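Local structure of isochorismatase hydrolase (Alkaliphilus metalliredigens, 3HB7) at residues P36-I41 against V124-W129; F42-G47 against Q184-D189. The protein belongs to the isochorismatase family of cysteine hydrolases and probably acts as a hydrolase. All coordinates share one frame; numbering follows the deposited sequence.

Contact 1. Residues P36-I41 against V124-W129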
loop_
_atom_site.group_PDB
_atom_site.type_symbol
_atom_site.label_atom_id
_atom_site.label_comp_id
_atom_site.label_asym_id
_atom_site.label_seq_id
_atom_site.Cartn_x
_atom_site.Cartn_y
_atom_site.Cartn_z
ATOM N N PRO E 36 -41.914 3.512 -9.723
ATOM C CA PRO E 36 -43.133 2.747 -9.562
ATOM C C PRO E 36 -43.762 3.039 -8.227
ATOM O O PRO E 36 -44.962 3.198 -8.133
ATOM C CB PRO E 36 -42.625 1.313 -9.590
ATOM C CG PRO E 36 -41.390 1.378 -10.342
ATOM C CD PRO E 36 -40.763 2.640 -9.975
ATOM N N ASP E 37 -42.948 3.107 -7.194
ATOM C CA ASP E 37 -43.438 3.440 -5.876
ATOM C C ASP E 37 -44.011 4.838 -5.770
ATOM O O ASP E 37 -44.939 5.056 -5.041
ATOM C CB ASP E 37 -42.373 3.220 -4.829
ATOM C CG ASP E 37 -41.932 1.811 -4.760
ATOM O OD1 ASP E 37 -42.412 1.082 -3.891
ATOM O OD2 ASP E 37 -41.096 1.423 -5.578
ATOM N N LEU E 38 -43.410 5.801 -6.443
ATOM C CA LEU E 38 -43.949 7.157 -6.439
ATOM C C LEU E 38 -45.285 7.269 -7.165
ATOM O O LEU E 38 -46.195 7.921 -6.708
ATOM C CB LEU E 38 -42.912 8.189 -6.907
ATOM C CG LEU E 38 -41.721 8.489 -5.979
ATOM C CD1 LEU E 38 -41.021 9.729 -6.340
ATOM C CD2 LEU E 38 -42.138 8.599 -4.585
ATOM N N GLN E 39 -45.383 6.592 -8.293
ATOM C CA GLN E 39 -46.616 6.563 -9.055
ATOM C C GLN E 39 -47.697 5.943 -8.218
ATOM O O GLN E 39 -48.826 6.352 -8.241
ATOM C CB GLN E 39 -46.434 5.778 -10.326
ATOM C CG GLN E 39 -45.740 6.546 -11.384
ATOM C CD GLN E 39 -45.573 5.754 -12.633
ATOM O OE1 GLN E 39 -45.122 4.625 -12.603
ATOM N NE2 GLN E 39 -45.939 6.341 -13.746
ATOM N N LYS E 40 -47.330 4.948 -7.454
ATOM C CA LYS E 40 -48.308 4.307 -6.636
ATOM C C LYS E 40 -48.877 5.330 -5.669
ATOM O O LYS E 40 -50.066 5.430 -5.488
ATOM C CB LYS E 40 -47.627 3.189 -5.869
ATOM C CG LYS E 40 -48.536 2.326 -5.084
ATOM C CD LYS E 40 -47.890 1.803 -3.835
ATOM C CE LYS E 40 -47.314 0.420 -4.007
ATOM N NZ LYS E 40 -46.850 -0.133 -2.722
ATOM N N ILE E 41 -48.010 6.055 -4.998
ATOM C CA ILE E 41 -48.440 7.035 -4.037
ATOM C C ILE E 41 -49.197 8.154 -4.732
ATOM O O ILE E 41 -50.144 8.668 -4.212
ATOM C CB ILE E 41 -47.288 7.494 -3.131
ATOM C CG1 ILE E 41 -47.831 8.050 -1.838
ATOM C CG2 ILE E 41 -46.473 8.520 -3.783
ATOM C CD1 ILE E 41 -47.180 7.510 -0.635
ATOM N N VAL E 124 -43.828 14.985 4.046
ATOM C CA VAL E 124 -43.251 13.691 3.795
ATOM C C VAL E 124 -42.427 13.684 2.528
ATOM O O VAL E 124 -42.820 14.222 1.538
ATOM C CB VAL E 124 -44.308 12.548 3.834
ATOM C CG1 VAL E 124 -45.559 12.968 4.533
ATOM C CG2 VAL E 124 -44.585 12.016 2.493
ATOM N N LEU E 125 -41.271 13.060 2.578
ATOM C CA LEU E 125 -40.237 13.281 1.591
ATOM C C LEU E 125 -40.066 12.200 0.575
ATOM O O LEU E 125 -39.957 11.054 0.913
ATOM C CB LEU E 125 -38.898 13.485 2.280
ATOM C CG LEU E 125 -38.610 14.828 2.893
ATOM C CD1 LEU E 125 -38.964 15.836 1.924
ATOM C CD2 LEU E 125 -39.399 15.007 4.115
ATOM N N THR E 126 -40.009 12.598 -0.679
ATOM C CA THR E 126 -39.839 11.684 -1.767
ATOM C C THR E 126 -38.946 12.281 -2.802
ATOM O O THR E 126 -38.863 13.455 -2.930
ATOM C CB THR E 126 -41.181 11.319 -2.406
ATOM O OG1 THR E 126 -41.788 12.475 -2.949
ATOM C CG2 THR E 126 -42.095 10.734 -1.389
ATOM N N GLY E 127 -38.304 11.456 -3.585
ATOM C CA GLY E 127 -37.376 11.987 -4.531
ATOM C C GLY E 127 -35.944 11.696 -4.225
ATOM O O GLY E 127 -35.610 10.792 -3.506
ATOM N N VAL E 128 -35.112 12.537 -4.786
ATOM C CA VAL E 128 -33.728 12.304 -4.983
ATOM C C VAL E 128 -32.938 13.607 -4.777
ATOM O O VAL E 128 -33.443 14.645 -5.083
ATOM C CB VAL E 128 -33.638 11.823 -6.414
ATOM C CG1 VAL E 128 -32.873 12.712 -7.265
ATOM C CG2 VAL E 128 -33.230 10.428 -6.492
ATOM N N TRP E 129 -31.689 13.578 -4.327
ATOM C CA TRP E 129 -31.015 12.458 -3.719
ATOM C C TRP E 129 -31.293 12.438 -2.262
ATOM O O TRP E 129 -31.419 13.454 -1.649
ATOM C CB TRP E 129 -29.509 12.568 -3.829
ATOM C CG TRP E 129 -28.928 12.790 -5.133
ATOM C CD1 TRP E 129 -29.563 13.077 -6.263
ATOM C CD2 TRP E 129 -27.550 12.747 -5.445
ATOM N NE1 TRP E 129 -28.685 13.220 -7.270
ATOM C CE2 TRP E 129 -27.431 13.023 -6.785
ATOM C CE3 TRP E 129 -26.401 12.514 -4.706
ATOM C CZ2 TRP E 129 -26.225 13.078 -7.409
ATOM C CZ3 TRP E 129 -25.223 12.571 -5.321
ATOM C CH2 TRP E 129 -25.132 12.845 -6.655
#
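The flat group at this contact is the peptide joining Thr-126 to Gly-127: the CD1 methyl of Leu-38 sits above one of its faces, displaced from the nitrogen away from the carbonyl O, with Leu-38 CD1 4.2 Å from Gly-127 N. The setting is the parallel α/β sandwich of isochorismatase-like hydrolases. Helix 35-47, part of the crossover from strand 8-13 to strand 53-60, here also reaches strand 122-126, the neighbour of 8-13 on the far side from 53-60.

Leu-38 carries the helix side. With CG anti to the carbonyl carbon (chi1 -70°), its branch reaches Thr-126 of strand 122-126 and divides. CD1 takes the peptide, while CD2 packs on Thr-126, 3.6 Å from Thr-126 CB and 3.8 Å from Thr-126 CG2. Leucine and threonine run alongside each other, pointing opposite ways.

Beyond Thr-126 the chain turns a corner at Gly-127, whose backbone angles (phi 110°, psi -157°) are ones at which a side chain would collide with the carbonyl O of Thr-126, a conformation suited to glycine. Two residues later the peptide between Val-128 C and Trp-129 N is cis, as in relatives, where such a non-proline cis peptide lies by the active site.

One turn further along the helix, Ile-41 leans on Val-179 and Tyr-182 of helix 179-187, and Val-124 also touches Tyr-182. Lys-40 NZ forms a salt bridge with Asp-180.

Thr-126 divides its chemistry between its branches: CG2 faces the leucine, and the buried hydroxyl beside this apolar contact is satisfied by a hydrogen bond that Thr-126 OG1 donates to Leu-11 O on strand 8-13.

Contact 2. Residues F42-G47 against Q184-D189; sequences FEWVRG and QAWEND
Trp-44 and Trp-186 form the aromatic part of the contact. The far corner of one indole meets the pyrrole part of the other, with Trp-44 CH2 4.2 Å from Trp-186 CD1. The six-membered ring of Trp-44 and the five-membered ring of Trp-186 have centroids 5.9 Å apart and planes inclined at 52°, an oblique pairing. CG of Trp-44 is anti to the backbone N (chi1 173°), which carries the indole off the helix toward the second segment.

The polar part is looser. Both carboxylate oxygens of Glu-187 hover near the indole nitrogen, Glu-187 OE1 lying 4.1 Å from Trp-44 NE1, too far for a hydrogen bond; any attraction would be a weak electrostatic one. A bend at chi2 brings the carboxylate over from a helix position whose CB does not aim at the tryptophan, and the group ends up tilted 36° from the indole plane. No hydrogen bond joins the segments.

Backbone bonds finish the second helix: Asp-189, with positive phi, closes a Schellman motif, its N reaching Trp-186 O at 3.0 Å. The contact lies in the last turns of both helices, 35-47 and 179-187.

On the sheet side, Ile-53 of strand 53-60 touches both indoles, bridging helix 35-47 and helix 179-187. Trp-186 also makes edge-to-face pairs with His-8, at the start of strand 8-13, and with Tyr-182 in the preceding turn of its own helix.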
loop_
_atom_site.group_PDB
_atom_site.type_symbol
_atom_site.label_atom_id
_atom_site.label_comp_id
_atom_site.label_asym_id
_atom_site.label_seq_id
_atom_site.Cartn_x
_atom_site.Cartn_y
_atom_site.Cartn_z
ATOM N N PHE E 42 -48.787 8.513 -5.931
ATOM C CA PHE E 42 -49.454 9.599 -6.593
ATOM C C PHE E 42 -50.893 9.210 -6.783
ATOM O O PHE E 42 -51.799 9.943 -6.423
ATOM C CB PHE E 42 -48.870 9.784 -7.982
ATOM C CG PHE E 42 -47.734 10.753 -8.059
ATOM C CD1 PHE E 42 -47.496 11.455 -9.206
ATOM C CD2 PHE E 42 -46.905 10.955 -7.007
ATOM C CE1 PHE E 42 -46.467 12.321 -9.283
ATOM C CE2 PHE E 42 -45.884 11.818 -7.100
ATOM C CZ PHE E 42 -45.665 12.500 -8.235
ATOM N N GLU E 43 -51.107 8.040 -7.362
ATOM C CA GLU E 43 -52.445 7.590 -7.670
ATOM C C GLU E 43 -53.242 7.443 -6.405
ATOM O O GLU E 43 -54.383 7.799 -6.356
ATOM C CB GLU E 43 -52.405 6.291 -8.443
ATOM N N TRP E 44 -52.633 6.930 -5.364
ATOM C CA TRP E 44 -53.368 6.773 -4.145
ATOM C C TRP E 44 -53.818 8.081 -3.595
ATOM O O TRP E 44 -54.921 8.215 -3.142
ATOM C CB TRP E 44 -52.498 6.143 -3.110
ATOM C CG TRP E 44 -53.120 6.118 -1.831
ATOM C CD1 TRP E 44 -54.073 5.282 -1.436
ATOM C CD2 TRP E 44 -52.824 6.950 -0.721
ATOM N NE1 TRP E 44 -54.423 5.534 -0.151
ATOM C CE2 TRP E 44 -53.662 6.564 0.315
ATOM C CE3 TRP E 44 -51.934 7.992 -0.508
ATOM C CZ2 TRP E 44 -53.642 7.170 1.553
ATOM C CZ3 TRP E 44 -51.918 8.594 0.709
ATOM C CH2 TRP E 44 -52.763 8.180 1.733
ATOM N N VAL E 45 -52.940 9.056 -3.576
ATOM C CA VAL E 45 -53.314 10.367 -3.092
ATOM C C VAL E 45 -54.352 11.052 -3.962
ATOM O O VAL E 45 -55.253 11.687 -3.468
ATOM C CB VAL E 45 -52.083 11.270 -2.938
ATOM C CG1 VAL E 45 -52.442 12.701 -3.160
ATOM C CG2 VAL E 45 -51.506 11.102 -1.585
ATOM N N ARG E 46 -54.169 10.976 -5.263
ATOM C CA ARG E 46 -55.064 11.613 -6.195
ATOM C C ARG E 46 -56.435 10.979 -6.077
ATOM O O ARG E 46 -57.463 11.634 -6.085
ATOM C CB ARG E 46 -54.509 11.435 -7.591
ATOM C CG ARG E 46 -53.493 12.454 -7.951
ATOM C CD ARG E 46 -52.393 11.879 -8.774
ATOM N NE ARG E 46 -51.571 12.943 -9.308
ATOM C CZ ARG E 46 -50.798 12.846 -10.370
ATOM N NH1 ARG E 46 -50.708 11.725 -11.035
ATOM N NH2 ARG E 46 -50.104 13.881 -10.759
ATOM N N GLY E 47 -56.419 9.675 -5.896
ATOM C CA GLY E 47 -57.613 8.899 -5.678
ATOM C C GLY E 47 -58.328 9.311 -4.424
ATOM O O GLY E 47 -59.522 9.231 -4.357
ATOM N N GLN E 184 -50.852 2.521 4.594
ATOM C CA GLN E 184 -51.603 1.705 5.523
ATOM C C GLN E 184 -51.884 2.394 6.835
ATOM O O GLN E 184 -52.867 2.111 7.484
ATOM C CB GLN E 184 -50.927 0.374 5.762
ATOM C CG GLN E 184 -51.389 -0.291 7.012
ATOM C CD GLN E 184 -52.578 -1.201 6.794
ATOM O OE1 GLN E 184 -52.976 -1.473 5.664
ATOM N NE2 GLN E 184 -53.138 -1.692 7.885
ATOM N N ALA E 185 -50.995 3.269 7.257
ATOM C CA ALA E 185 -51.212 3.971 8.493
ATOM C C ALA E 185 -52.411 4.890 8.422
ATOM O O ALA E 185 -53.137 5.033 9.375
ATOM C CB ALA E 185 -50.004 4.711 8.877
ATOM N N TRP E 186 -52.587 5.549 7.295
ATOM C CA TRP E 186 -53.725 6.417 7.096
ATOM C C TRP E 186 -55.013 5.632 7.083
ATOM O O TRP E 186 -56.026 6.079 7.588
ATOM C CB TRP E 186 -53.596 7.220 5.823
ATOM C CG TRP E 186 -52.879 8.519 5.980
ATOM C CD1 TRP E 186 -51.579 8.766 5.692
ATOM C CD2 TRP E 186 -53.425 9.762 6.428
ATOM N NE1 TRP E 186 -51.281 10.068 5.934
ATOM C CE2 TRP E 186 -52.397 10.702 6.391
ATOM C CE3 TRP E 186 -54.682 10.168 6.859
ATOM C CZ2 TRP E 186 -52.582 12.006 6.773
ATOM C CZ3 TRP E 186 -54.857 11.461 7.231
ATOM C CH2 TRP E 186 -53.815 12.365 7.191
ATOM N N GLU E 187 -54.966 4.463 6.473
ATOM C CA GLU E 187 -56.141 3.629 6.310
ATOM C C GLU E 187 -56.639 3.249 7.665
ATOM O O GLU E 187 -57.820 3.222 7.919
ATOM C CB GLU E 187 -55.796 2.380 5.531
ATOM C CG GLU E 187 -56.666 2.158 4.334
ATOM C CD GLU E 187 -56.304 3.042 3.165
ATOM O OE1 GLU E 187 -56.113 2.512 2.056
ATOM O OE2 GLU E 187 -56.222 4.266 3.353
ATOM N N ASN E 188 -55.688 3.032 8.545
ATOM C CA ASN E 188 -55.919 2.596 9.894
ATOM C C ASN E 188 -56.261 3.725 10.841
ATOM O O ASN E 188 -56.421 3.523 12.024
ATOM C CB ASN E 188 -54.675 1.897 10.396
ATOM C CG ASN E 188 -54.656 0.441 10.044
ATOM O OD1 ASN E 188 -54.755 0.059 8.885
ATOM N ND2 ASN E 188 -54.532 -0.386 11.050
ATOM N N ASP E 189 -56.342 4.931 10.332
ATOM C CA ASP E 189 -56.609 6.044 11.210
ATOM C C ASP E 189 -55.571 6.118 12.326
ATOM O O ASP E 189 -55.881 6.501 13.439
ATOM C CB ASP E 189 -58.005 5.931 11.809
#

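How the contacts relate
Contacts 1 and 2 share helix 35-47, divided between consecutive segments, and their centres lie about 14 Å apart. Contact 1 belongs to the core, its centre about 6 Å from the chain centre, where the helix meets a central strand through fully buried residues. Contact 2 is a surface contact, its centre about 16 Å out, where the end of the same helix meets another helix across a wider gap. Their chemistry follows: aliphatic methyls against a threonine and a backbone peptide of a strand inside, large indoles and a loosely placed carboxylate outside. Tyr-182 of helix 179-187 is common to the surroundings of both.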